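Local coordinates for Cobalt/magnesium transport protein CorA (Methanocaldococcus jannaschii, PDB 4EGW) that mediates magnesium ion influx as a homopentameric channel that closes when cytoplasmic magnesium is high and opens when it is low, at residues I79-P87 / T110-I118; I29-E37 / H138-R147. All coordinates share one frame; numbering follows the deposited sequence.

Overall arrangement
From the N terminus the chain first lays down strand 28-33, an outermost strand of the mixed sheet, and the turn after it. Interaction 2 ties this segment, 29-37, to the end of helix 132-143 at 138-147, closing a loop of 100 residues. Interaction 1 falls wholly within that loop: 79-87, at the end of helix 74-80, meets 110-118 after a further 22 residues, among them strands 88-90 and 96-104. The contacts therefore nest without crossing. The centres of interactions 1 and 2 are about 23 Å apart. Their nearest atoms stay about 9 Å from each other, without touching. Interaction 1 fastens a helix end to an inner strand; interaction 2 packs a helix against the sheet's margin.

Interaction 1. Residues I79-P87 / T110-I118; sequences IGLDEQEIP and TTTSLGIYI
Tyr117 reaches from strand 110-119 to the end of helix 74-80 and presents its hydroxyl to Gly80. Its ring leaves the backbone anti to its own carbonyl carbon (chi1 -58°), which swings the OH out from the strand to the helix end, and Gly80 N sits at the ring edge, in plane, 2.8 Å from Tyr117 OH. That N-H donates to the hydroxyl at a bent 136°, while the hydroxyl in turn donates to Asp76 O, one turn earlier in the helix. Ile79 also comes up to this oxygen, with its CB 3.3 Å from Tyr117 OH.

Beyond the ring, two glycines let the main chains meet directly. Gly80 and Gly115 have their CA atoms 3.7 Å apart, and Gly115 N makes a weak bond to Gly80 O. Farther along the strand, Ser113 is gripped through both main chain and side chain: Ser113 N donates to Glu83 O over 3.2 Å, and Ser113 OG donates to Glu85 O, though the modelled separation is too short to be trusted in detail. Glu83 O also accepts from Lys101 NZ of strand 96-104.

Glu83 crosses Thr112 obliquely, its CB 3.1 Å from Thr112 OG1, and its chain then bends away from the strand. That threonine hydroxyl has its polar partner in Asp129, and the carboxylate of Glu85 turns outward to a salt bridge with Arg88. At the start of the loop Asp82 OD1 accepts from Gln84 N over 3.0 Å, an Asx turn.

What joins the two segments is thus mostly polar: the tyrosine hydroxyl bridges Asp76 O and Gly80 N, a pair that a regular helix would bond to each other, while the serine and the strand's own N-H groups take up carbonyls of the helix end and the loop after it.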
ATOM      1  N   ILE A  79      15.529   6.133 -24.904  1.00 64.47           N
ATOM      2  CA  ILE A  79      15.762   5.107 -23.904  1.00 64.48           C
ATOM      3  C   ILE A  79      14.512   5.030 -23.040  1.00 60.64           C
ATOM      4  O   ILE A  79      13.945   3.953 -22.852  1.00 62.69           O
ATOM      5  CB  ILE A  79      16.964   5.433 -22.988  1.00 64.79           C
ATOM      6  CG1 ILE A  79      18.146   5.973 -23.793  1.00 66.72           C
ATOM      7  CG2 ILE A  79      17.386   4.197 -22.208  1.00 63.66           C
ATOM      8  CD1 ILE A  79      19.292   6.458 -22.919  1.00 68.28           C
ATOM      9  N   GLY A  80      14.084   6.185 -22.536  1.00 55.52           N
ATOM     10  CA  GLY A  80      12.966   6.267 -21.611  1.00 54.69           C
ATOM     11  C   GLY A  80      11.664   5.656 -22.099  1.00 55.47           C
ATOM     12  O   GLY A  80      10.920   5.059 -21.329  1.00 54.59           O
ATOM     13  N   LEU A  81      11.390   5.796 -23.389  1.00 60.34           N
ATOM     14  CA  LEU A  81      10.133   5.321 -23.956  1.00 56.64           C
ATOM     15  C   LEU A  81      10.175   3.851 -24.344  1.00 59.90           C
ATOM     16  O   LEU A  81       9.213   3.337 -24.915  1.00 60.65           O
ATOM     17  CB  LEU A  81       9.738   6.152 -25.172  1.00 57.77           C
ATOM     18  CG  LEU A  81       9.203   7.536 -24.837  1.00 63.26           C
ATOM     19  CD1 LEU A  81       8.907   8.274 -26.108  1.00 66.49           C
ATOM     20  CD2 LEU A  81       7.959   7.428 -23.974  1.00 65.24           C
ATOM     21  N   ASP A  82      11.292   3.182 -24.076  1.00 61.07           N
ATOM     22  CA  ASP A  82      11.373   1.749 -24.342  1.00 58.38           C
ATOM     23  C   ASP A  82      10.919   1.032 -23.081  1.00 54.75           C
ATOM     24  O   ASP A  82      11.539   1.147 -22.025  1.00 58.04           O
ATOM     25  CB  ASP A  82      12.792   1.332 -24.751  1.00 63.58           C
ATOM     26  CG  ASP A  82      12.850  -0.074 -25.346  1.00 68.65           C
ATOM     27  OD1 ASP A  82      11.921  -0.878 -25.112  1.00 69.33           O
ATOM     28  OD2 ASP A  82      13.840  -0.380 -26.046  1.00 70.82           O
ATOM     29  N   GLU A  83       9.807   0.319 -23.190  1.00 54.94           N
ATOM     30  CA  GLU A  83       9.203  -0.298 -22.025  1.00 58.99           C
ATOM     31  C   GLU A  83       9.741  -1.706 -21.805  1.00 59.52           C
ATOM     32  O   GLU A  83       9.391  -2.363 -20.821  1.00 62.28           O
ATOM     33  CB  GLU A  83       7.671  -0.284 -22.111  1.00 64.62           C
ATOM     34  CG  GLU A  83       7.079  -0.979 -23.330  1.00 67.60           C
ATOM     35  CD  GLU A  83       6.676  -0.005 -24.424  1.00 73.01           C
ATOM     36  OE1 GLU A  83       5.465   0.089 -24.722  1.00 75.85           O
ATOM     37  OE2 GLU A  83       7.571   0.663 -24.991  1.00 73.18           O
ATOM     38  N   GLN A  84      10.592  -2.164 -22.723  1.00 53.66           N
ATOM     39  CA  GLN A  84      11.315  -3.414 -22.519  1.00 50.13           C
ATOM     40  C   GLN A  84      12.620  -3.191 -21.750  1.00 42.24           C
ATOM     41  O   GLN A  84      13.207  -4.141 -21.240  1.00 37.94           O
ATOM     42  CB  GLN A  84      11.597  -4.124 -23.848  1.00 58.60           C
ATOM     43  CG  GLN A  84      10.390  -4.803 -24.478  1.00 63.49           C
ATOM     44  CD  GLN A  84      10.768  -5.689 -25.652  1.00 72.23           C
ATOM     45  OE1 GLN A  84      11.952  -5.884 -25.949  1.00 74.65           O
ATOM     46  NE2 GLN A  84       9.760  -6.230 -26.330  1.00 74.44           N
ATOM     47  N   GLU A  85      13.043  -1.930 -21.634  1.00 41.32           N
ATOM     48  CA  GLU A  85      14.320  -1.586 -21.002  1.00 40.13           C
ATOM     49  C   GLU A  85      14.481  -2.179 -19.608  1.00 52.37           C
ATOM     50  O   GLU A  85      13.579  -2.091 -18.776  1.00 59.79           O
ATOM     51  CB  GLU A  85      14.475  -0.070 -20.907  1.00 36.00           C
ATOM     52  CG  GLU A  85      14.726   0.628 -22.226  1.00 35.15           C
ATOM     53  CD  GLU A  85      16.149   0.453 -22.722  1.00 42.14           C
ATOM     54  OE1 GLU A  85      16.432   0.882 -23.857  1.00 53.13           O
ATOM     55  OE2 GLU A  85      16.989  -0.104 -21.985  1.00 39.00           O
ATOM     56  N   ILE A  86      15.645  -2.766 -19.352  1.00 57.21           N
ATOM     57  CA  ILE A  86      15.948  -3.286 -18.028  1.00 56.95           C
ATOM     58  C   ILE A  86      16.247  -2.144 -17.081  1.00 54.86           C
ATOM     59  O   ILE A  86      17.105  -1.312 -17.368  1.00 52.13           O
ATOM     60  CB  ILE A  86      17.163  -4.212 -18.055  1.00 64.29           C
ATOM     61  CG1 ILE A  86      16.845  -5.483 -18.857  1.00 74.93           C
ATOM     62  CG2 ILE A  86      17.612  -4.536 -16.637  1.00 63.27           C
ATOM     63  CD1 ILE A  86      15.552  -6.195 -18.445  1.00 77.24           C
ATOM     64  N   PRO A  87      15.538  -2.094 -15.945  1.00 61.68           N
ATOM     65  CA  PRO A  87      15.864  -1.036 -14.992  1.00 62.93           C
ATOM     66  C   PRO A  87      17.353  -1.026 -14.732  1.00 59.43           C
ATOM     67  O   PRO A  87      17.994  -2.077 -14.738  1.00 56.64           O
ATOM     68  CB  PRO A  87      15.102  -1.459 -13.735  1.00 58.87           C
ATOM     69  CG  PRO A  87      13.889  -2.127 -14.276  1.00 60.29           C
ATOM     70  CD  PRO A  87      14.367  -2.876 -15.512  1.00 64.04           C
ATOM     71  N   THR A 110       1.112  -6.928 -16.045  1.00 48.78           N
ATOM     72  CA  THR A 110       2.545  -7.157 -16.236  1.00 46.06           C
ATOM     73  C   THR A 110       3.271  -5.889 -15.783  1.00 47.32           C
ATOM     74  O   THR A 110       2.673  -5.051 -15.114  1.00 55.38           O
ATOM     75  CB  THR A 110       2.922  -7.534 -17.698  1.00 56.48           C
ATOM     76  OG1 THR A 110       2.636  -6.441 -18.580  1.00 58.70           O
ATOM     77  CG2 THR A 110       2.168  -8.786 -18.159  1.00 57.81           C
ATOM     78  N   THR A 111       4.555  -5.756 -16.097  1.00 42.44           N
ATOM     79  CA  THR A 111       5.264  -4.527 -15.777  1.00 36.12           C
ATOM     80  C   THR A 111       5.817  -3.884 -17.029  1.00 37.94           C
ATOM     81  O   THR A 111       5.885  -4.513 -18.082  1.00 43.70           O
ATOM     82  CB  THR A 111       6.416  -4.750 -14.812  1.00 35.45           C
ATOM     83  OG1 THR A 111       7.438  -5.505 -15.462  1.00 34.85           O
ATOM     84  CG2 THR A 111       5.941  -5.473 -13.573  1.00 36.96           C
ATOM     85  N   THR A 112       6.189  -2.617 -16.900  1.00 37.38           N
ATOM     86  CA  THR A 112       6.561  -1.788 -18.028  1.00 39.50           C
ATOM     87  C   THR A 112       7.608  -0.780 -17.559  1.00 41.97           C
ATOM     88  O   THR A 112       7.552  -0.288 -16.434  1.00 35.79           O
ATOM     89  CB  THR A 112       5.327  -1.025 -18.554  1.00 46.61           C
ATOM     90  OG1 THR A 112       5.591  -0.472 -19.856  1.00 51.46           O
ATOM     91  CG2 THR A 112       4.951   0.095 -17.588  1.00 44.76           C
ATOM     92  N   SER A 113       8.566  -0.471 -18.423  1.00 47.27           N
ATOM     93  CA  SER A 113       9.666   0.402 -18.040  1.00 41.55           C
ATOM     94  C   SER A 113       9.394   1.880 -18.269  1.00 44.89           C
ATOM     95  O   SER A 113       8.734   2.293 -19.236  1.00 41.09           O
ATOM     96  CB  SER A 113      10.961  -0.012 -18.740  1.00 43.97           C
ATOM     97  OG  SER A 113      11.478  -1.210 -18.184  1.00 46.85           O
ATOM     98  N   LEU A 114       9.900   2.682 -17.347  1.00 47.02           N
ATOM     99  CA  LEU A 114       9.933   4.112 -17.549  1.00 40.43           C
ATOM    100  C   LEU A 114      11.345   4.595 -17.337  1.00 31.08           C
ATOM    101  O   LEU A 114      12.069   4.068 -16.493  1.00 28.52           O
ATOM    102  CB  LEU A 114       8.974   4.835 -16.606  1.00 48.65           C
ATOM    103  CG  LEU A 114       8.944   4.547 -15.105  1.00 47.96           C
ATOM    104  CD1 LEU A 114      10.157   3.801 -14.638  1.00 54.35           C
ATOM    105  CD2 LEU A 114       8.795   5.853 -14.343  1.00 45.73           C
ATOM    106  N   GLY A 115      11.762   5.539 -18.168  1.00 33.45           N
ATOM    107  CA  GLY A 115      12.986   6.260 -17.923  1.00 42.00           C
ATOM    108  C   GLY A 115      12.744   7.440 -17.007  1.00 47.79           C
ATOM    109  O   GLY A 115      11.733   8.146 -17.117  1.00 46.85           O
ATOM    110  N   ILE A 116      13.708   7.690 -16.136  1.00 46.32           N
ATOM    111  CA  ILE A 116      13.674   8.866 -15.300  1.00 50.43           C
ATOM    112  C   ILE A 116      14.999   9.581 -15.465  1.00 56.05           C
ATOM    113  O   ILE A 116      16.037   9.079 -15.032  1.00 63.23           O
ATOM    114  CB  ILE A 116      13.553   8.445 -13.846  1.00 54.49           C
ATOM    115  CG1 ILE A 116      12.210   7.756 -13.621  1.00 53.91           C
ATOM    116  CG2 ILE A 116      13.758   9.638 -12.925  1.00 59.20           C
ATOM    117  CD1 ILE A 116      12.049   7.198 -12.230  1.00 56.54           C
ATOM    118  N   TYR A 117      14.976  10.762 -16.066  1.00 50.17           N
ATOM    119  CA  TYR A 117      16.217  11.491 -16.277  1.00 46.20           C
ATOM    120  C   TYR A 117      16.321  12.613 -15.258  1.00 50.54           C
ATOM    121  O   TYR A 117      15.338  13.293 -14.967  1.00 56.76           O
ATOM    122  CB  TYR A 117      16.278  12.072 -17.690  1.00 44.73           C
ATOM    123  CG  TYR A 117      16.157  11.063 -18.813  1.00 47.63           C
ATOM    124  CD1 TYR A 117      15.028  10.270 -18.940  1.00 50.28           C
ATOM    125  CD2 TYR A 117      17.154  10.933 -19.770  1.00 52.10           C
ATOM    126  CE1 TYR A 117      14.899   9.363 -19.971  1.00 51.93           C
ATOM    127  CE2 TYR A 117      17.037  10.028 -20.811  1.00 56.05           C
ATOM    128  CZ  TYR A 117      15.903   9.244 -20.907  1.00 58.41           C
ATOM    129  OH  TYR A 117      15.769   8.328 -21.934  1.00 61.45           O
ATOM    130  N   ILE A 118      17.506  12.815 -14.709  1.00 53.13           N
ATOM    131  CA  ILE A 118      17.697  13.936 -13.804  1.00 56.78           C
ATOM    132  C   ILE A 118      18.763  14.886 -14.298  1.00 60.17           C
ATOM    133  O   ILE A 118      19.946  14.562 -14.293  1.00 67.98           O
ATOM    134  CB  ILE A 118      18.099  13.455 -12.422  1.00 55.63           C
ATOM    135  CG1 ILE A 118      16.971  12.604 -11.847  1.00 61.32           C
ATOM    136  CG2 ILE A 118      18.425  14.636 -11.539  1.00 49.88           C
ATOM    137  CD1 ILE A 118      17.193  12.197 -10.432  1.00 67.98           C
TER

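Interaction 2. Residues I29-E37 / H138-R147; sequences IAKDGSIVE and HKLISTKKPR. With BU1 (1,4-butanediol), chain U.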
ATOM      1  N   ILE A  29       1.958  15.719 -21.792  1.00 56.83           N
ATOM      2  CA  ILE A  29       3.057  16.365 -21.097  1.00 58.65           C
ATOM      3  C   ILE A  29       2.525  17.038 -19.843  1.00 60.20           C
ATOM      4  O   ILE A  29       1.749  17.992 -19.917  1.00 54.99           O
ATOM      5  CB  ILE A  29       3.742  17.428 -21.959  1.00 65.27           C
ATOM      6  CG1 ILE A  29       4.183  16.835 -23.297  1.00 67.70           C
ATOM      7  CG2 ILE A  29       4.939  18.008 -21.220  1.00 67.30           C
ATOM      8  CD1 ILE A  29       5.372  15.913 -23.185  1.00 65.99           C
ATOM      9  N   ALA A  30       2.928  16.518 -18.690  1.00 61.16           N
ATOM     10  CA  ALA A  30       2.647  17.180 -17.433  1.00 61.20           C
ATOM     11  C   ALA A  30       3.913  17.909 -16.999  1.00 61.02           C
ATOM     12  O   ALA A  30       5.010  17.362 -17.074  1.00 59.42           O
ATOM     13  CB  ALA A  30       2.202  16.183 -16.384  1.00 59.98           C
ATOM     14  N   LYS A  31       3.749  19.153 -16.562  1.00 62.11           N
ATOM     15  CA  LYS A  31       4.866  20.030 -16.225  1.00 64.95           C
ATOM     16  C   LYS A  31       4.695  20.612 -14.833  1.00 68.69           C
ATOM     17  O   LYS A  31       3.809  21.432 -14.610  1.00 75.14           O
ATOM     18  CB  LYS A  31       4.900  21.175 -17.231  1.00 64.43           C
ATOM     19  CG  LYS A  31       3.648  21.236 -18.122  1.00 65.10           C
ATOM     20  CD  LYS A  31       2.409  21.799 -17.404  1.00 67.66           C
ATOM     21  CE  LYS A  31       1.562  20.733 -16.693  1.00 64.88           C
ATOM     22  NZ  LYS A  31       0.727  19.890 -17.604  1.00 64.68           N
ATOM     23  N   ASP A  32       5.559  20.226 -13.903  1.00 63.20           N
ATOM     24  CA  ASP A  32       5.408  20.654 -12.513  1.00 65.24           C
ATOM     25  C   ASP A  32       6.707  21.228 -11.972  1.00 63.17           C
ATOM     26  O   ASP A  32       7.770  20.661 -12.199  1.00 66.69           O
ATOM     27  CB  ASP A  32       4.975  19.475 -11.636  1.00 71.49           C
ATOM     28  CG  ASP A  32       3.514  19.090 -11.840  1.00 72.81           C
ATOM     29  OD1 ASP A  32       2.878  19.628 -12.777  1.00 73.87           O
ATOM     30  OD2 ASP A  32       3.003  18.246 -11.063  1.00 67.53           O
ATOM     31  N   GLY A  33       6.629  22.332 -11.235  1.00 61.11           N
ATOM     32  CA  GLY A  33       7.824  22.902 -10.636  1.00 55.81           C
ATOM     33  C   GLY A  33       7.516  23.662  -9.372  1.00 57.08           C
ATOM     34  O   GLY A  33       6.396  24.133  -9.191  1.00 58.06           O
ATOM     35  N   SER A  34       8.511  23.784  -8.494  1.00 64.21           N
ATOM     36  CA  SER A  34       8.342  24.511  -7.232  1.00 73.31           C
ATOM     37  C   SER A  34       8.616  26.005  -7.437  1.00 79.43           C
ATOM     38  O   SER A  34       9.701  26.387  -7.874  1.00 79.25           O
ATOM     39  CB  SER A  34       9.264  23.935  -6.148  1.00 71.80           C
ATOM     40  OG  SER A  34      10.594  24.400  -6.297  1.00 69.52           O
ATOM     41  N   ILE A  35       7.642  26.843  -7.095  1.00 83.95           N
ATOM     42  CA  ILE A  35       6.501  26.401  -6.311  1.00 84.66           C
ATOM     43  C   ILE A  35       5.268  26.140  -7.184  1.00 84.11           C
ATOM     44  O   ILE A  35       4.619  27.061  -7.669  1.00 85.26           O
ATOM     45  CB  ILE A  35       6.130  27.500  -5.281  1.00101.09           C
ATOM     46  CG1 ILE A  35       7.343  27.900  -4.431  1.00100.95           C
ATOM     47  CG2 ILE A  35       4.966  27.069  -4.420  1.00102.92           C
ATOM     48  CD1 ILE A  35       7.529  27.094  -3.163  1.00 97.32           C
ATOM     49  N   VAL A  36       4.963  24.860  -7.370  1.00 83.89           N
ATOM     50  CA  VAL A  36       3.667  24.374  -7.860  1.00 76.48           C
ATOM     51  C   VAL A  36       2.907  25.098  -9.004  1.00112.94           C
ATOM     52  O   VAL A  36       1.889  25.725  -8.728  1.00111.91           O
ATOM     53  CB  VAL A  36       2.701  24.082  -6.688  1.00 68.08           C
ATOM     54  CG1 VAL A  36       2.248  22.635  -6.749  1.00 67.51           C
ATOM     55  CG2 VAL A  36       3.378  24.341  -5.369  1.00 63.94           C
ATOM     56  N   GLU A  37       3.393  25.035 -10.253  1.00113.72           N
ATOM     57  CA  GLU A  37       2.507  25.222 -11.431  1.00113.90           C
ATOM     58  C   GLU A  37       3.075  24.790 -12.829  1.00 90.46           C
ATOM     59  O   GLU A  37       4.247  24.438 -12.947  1.00 89.50           O
ATOM     60  CB  GLU A  37       1.890  26.653 -11.453  1.00 87.84           C
ATOM     61  CG  GLU A  37       0.518  26.738 -10.717  1.00116.62           C
ATOM     62  CD  GLU A  37      -0.246  28.050 -10.900  1.00120.03           C
ATOM     63  OE1 GLU A  37      -0.966  28.458  -9.958  1.00119.55           O
ATOM     64  OE2 GLU A  37      -0.155  28.659 -11.985  1.00122.31           O
ATOM     65  N   HIS A 138       0.648  13.252  -9.737  1.00 59.68           N
ATOM     66  CA  HIS A 138       0.048  14.363 -10.474  1.00 61.93           C
ATOM     67  C   HIS A 138      -1.294  14.740  -9.860  1.00 66.22           C
ATOM     68  O   HIS A 138      -1.676  15.911  -9.823  1.00 78.98           O
ATOM     69  CB  HIS A 138      -0.128  14.008 -11.952  1.00 64.09           C
ATOM     70  CG  HIS A 138       1.158  13.943 -12.716  1.00 64.06           C
ATOM     71  ND1 HIS A 138       2.384  14.227 -12.148  1.00 67.67           N
ATOM     72  CD2 HIS A 138       1.411  13.631 -14.009  1.00 63.20           C
ATOM     73  CE1 HIS A 138       3.332  14.088 -13.056  1.00 65.40           C
ATOM     74  NE2 HIS A 138       2.769  13.731 -14.196  1.00 63.64           N
ATOM     75  N   LYS A 139      -2.007  13.735  -9.376  1.00 59.03           N
ATOM     76  CA  LYS A 139      -3.289  13.945  -8.739  1.00 58.21           C
ATOM     77  C   LYS A 139      -3.068  14.478  -7.330  1.00 74.28           C
ATOM     78  O   LYS A 139      -3.717  15.433  -6.907  1.00 85.63           O
ATOM     79  CB  LYS A 139      -4.060  12.632  -8.708  1.00 54.92           C
ATOM     80  CG  LYS A 139      -5.545  12.757  -8.426  1.00 64.04           C
ATOM     81  CD  LYS A 139      -6.269  11.511  -8.910  1.00 64.45           C
ATOM     82  CE  LYS A 139      -5.963  11.250 -10.384  1.00 60.77           C
ATOM     83  NZ  LYS A 139      -6.427   9.899 -10.830  1.00 62.89           N
ATOM     84  N   LEU A 140      -2.141  13.862  -6.607  1.00 78.79           N
ATOM     85  CA  LEU A 140      -1.801  14.311  -5.264  1.00 84.90           C
ATOM     86  C   LEU A 140      -1.404  15.773  -5.311  1.00 93.39           C
ATOM     87  O   LEU A 140      -1.958  16.600  -4.588  1.00101.95           O
ATOM     88  CB  LEU A 140      -0.656  13.477  -4.686  1.00 80.82           C
ATOM     89  CG  LEU A 140       0.028  13.957  -3.401  1.00 81.91           C
ATOM     90  CD1 LEU A 140       0.742  12.802  -2.713  1.00 78.21           C
ATOM     91  CD2 LEU A 140       1.002  15.099  -3.673  1.00 80.43           C
ATOM     92  N   ILE A 141      -0.434  16.078  -6.165  1.00 92.87           N
ATOM     93  CA  ILE A 141       0.057  17.438  -6.325  1.00100.57           C
ATOM     94  C   ILE A 141      -1.085  18.410  -6.570  1.00104.71           C
ATOM     95  O   ILE A 141      -1.152  19.481  -5.958  1.00107.22           O
ATOM     96  CB  ILE A 141       1.035  17.546  -7.497  1.00103.33           C
ATOM     97  CG1 ILE A 141       2.296  16.722  -7.217  1.00101.19           C
ATOM     98  CG2 ILE A 141       1.369  19.006  -7.772  1.00108.48           C
ATOM     99  CD1 ILE A 141       2.809  16.847  -5.801  1.00101.92           C
ATOM    100  N   SER A 142      -1.984  18.031  -7.472  1.00103.80           N
ATOM    101  CA  SER A 142      -3.147  18.853  -7.763  1.00107.91           C
ATOM    102  C   SER A 142      -3.854  19.217  -6.461  1.00112.92           C
ATOM    103  O   SER A 142      -4.087  20.393  -6.185  1.00120.78           O
ATOM    104  CB  SER A 142      -4.099  18.127  -8.719  1.00105.80           C
ATOM    105  OG  SER A 142      -3.474  17.874  -9.968  1.00101.42           O
ATOM    106  N   THR A 143      -4.173  18.214  -5.649  1.00109.67           N
ATOM    107  CA  THR A 143      -4.831  18.464  -4.370  1.00110.32           C
ATOM    108  C   THR A 143      -3.843  18.958  -3.310  1.00112.31           C
ATOM    109  O   THR A 143      -4.202  19.773  -2.461  1.00117.90           O
ATOM    110  CB  THR A 143      -5.578  17.218  -3.844  1.00106.38           C
ATOM    111  OG1 THR A 143      -6.266  16.581  -4.923  1.00102.28           O
ATOM    112  CG2 THR A 143      -6.590  17.612  -2.773  1.00111.53           C
ATOM    113  N   LYS A 144      -2.604  18.472  -3.364  1.00106.94           N
ATOM    114  CA  LYS A 144      -1.596  18.857  -2.377  1.00107.55           C
ATOM    115  C   LYS A 144      -1.342  20.355  -2.373  1.00112.94           C
ATOM    116  O   LYS A 144      -1.412  21.011  -3.412  1.00108.70           O
ATOM    117  CB  LYS A 144      -0.272  18.124  -2.602  1.00102.58           C
ATOM    118  CG  LYS A 144       0.802  18.482  -1.575  1.00100.22           C
ATOM    119  CD  LYS A 144       2.155  17.876  -1.917  1.00 89.11           C
ATOM    120  CE  LYS A 144       2.762  18.575  -3.107  1.00 83.85           C
ATOM    121  NZ  LYS A 144       2.805  20.039  -2.876  1.00 89.18           N
ATOM    122  N   LYS A 145      -1.029  20.883  -1.193  1.00125.00           N
ATOM    123  CA  LYS A 145      -0.848  22.318  -1.014  1.00135.32           C
ATOM    124  C   LYS A 145       0.411  22.822  -1.729  1.00135.59           C
ATOM    125  O   LYS A 145       1.155  22.032  -2.314  1.00128.82           O
ATOM    126  CB  LYS A 145      -0.802  22.663   0.483  1.00139.58           C
ATOM    127  CG  LYS A 145      -2.167  22.810   1.161  1.00141.16           C
ATOM    128  CD  LYS A 145      -2.884  21.473   1.304  1.00137.65           C
ATOM    129  CE  LYS A 145      -3.760  21.173   0.096  1.00133.05           C
ATOM    130  NZ  LYS A 145      -4.164  19.739   0.032  1.00128.92           N
ATOM    131  N   PRO A 146       0.645  24.147  -1.689  1.00141.48           N
ATOM    132  CA  PRO A 146       1.816  24.746  -2.334  1.00140.44           C
ATOM    133  C   PRO A 146       3.037  24.910  -1.425  1.00140.95           C
ATOM    134  O   PRO A 146       3.034  24.516  -0.260  1.00143.40           O
ATOM    135  CB  PRO A 146       1.307  26.130  -2.771  1.00145.06           C
ATOM    136  CG  PRO A 146      -0.068  26.305  -2.123  1.00149.17           C
ATOM    137  CD  PRO A 146      -0.245  25.187  -1.147  1.00147.88           C
ATOM    138  N   ARG A 147       4.086  25.481  -2.007  1.00138.54           N
ATOM    139  CA  ARG A 147       5.262  25.994  -1.294  1.00136.92           C
ATOM    140  C   ARG A 147       5.905  25.128  -0.213  1.00137.36           C
ATOM    141  O   ARG A 147       6.223  23.957  -0.430  1.00134.33           O
ATOM    142  CB  ARG A 147       5.045  27.438  -0.787  1.00136.02           C
ATOM    143  CG  ARG A 147       3.755  27.695  -0.016  1.00131.92           C
ATOM    144  CD  ARG A 147       3.966  27.655   1.489  1.00126.95           C
ATOM    145  NE  ARG A 147       3.169  26.595   2.094  1.00118.49           N
ATOM    146  CZ  ARG A 147       1.951  26.773   2.589  1.00114.41           C
ATOM    147  NH1 ARG A 147       1.399  27.978   2.563  1.00115.51           N
ATOM    148  NH2 ARG A 147       1.288  25.751   3.111  1.00110.38           N
TER
HETATM  149  C1  BU1 U 319       5.781  15.671  -1.788  1.00 80.02           C
HETATM  150  C2  BU1 U 319       5.318  16.421  -0.587  1.00 83.26           C
HETATM  151  C3  BU1 U 319       6.366  16.946   0.333  1.00 86.37           C
HETATM  152  C4  BU1 U 319       5.909  17.660   1.559  1.00 87.42           C
HETATM  153  O5  BU1 U 319       4.827  15.027  -2.549  1.00 78.66           O
HETATM  154  O6  BU1 U 319       4.584  18.051   1.607  1.00 89.94           O
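An edge strand with a helix lying across it is the element here: Ala30 and Asp32 of strand 28-33 face His138 and Ile141 of helix 132-143, the two short axes crossing at 47° and 10.9 Å apart. Ala30 CB is 3.3 Å from His138 NE2 and also close to CD2 of the imidazole. Asp32 and Ile141 run past each other in opposite directions, with Asp32 OD2 3.8 Å from Ile141 CG2. The same carboxylate oxygen stays 4.2 Å from His138 ND1.

Past the strand, the turn meets the chain leaving the helix. Ile141 CG2 also faces Val36, whose CG1 lies 3.9 Å away, so this one methyl serves both an acid and an apolar neighbour. The other branch of Val36, CG2, rests on Pro146, 3.8 Å from its CB. Ile35, which follows a cis peptide bond, sets CG2 and CD1 against the backbone N, CA and CB of Arg147, whose chain then leads away. No hydrogen bond links the two segments; they are held by side-chain packing.

Lys144 is the first residue past the helix. Its chain bends at chi3 (72°) and chi4 (53°), which brings NZ to 2.6 Å from Lys145 O, nearly along the C=O axis. Its CD lies 3.7 Å from C2 of the bound butanediol, with Leu140 also lining that pocket. With an alanine here, the carbonyl of Lys145 would probably lose this donor and the diol one of its aliphatic walls.

His138 also meets the ring of Trp52 and touches Asp54, both of strand 51-56, which pairs antiparallel with strand 28-33; from the helix, Lys139 forms a salt bridge with Glu177 of the second subunit.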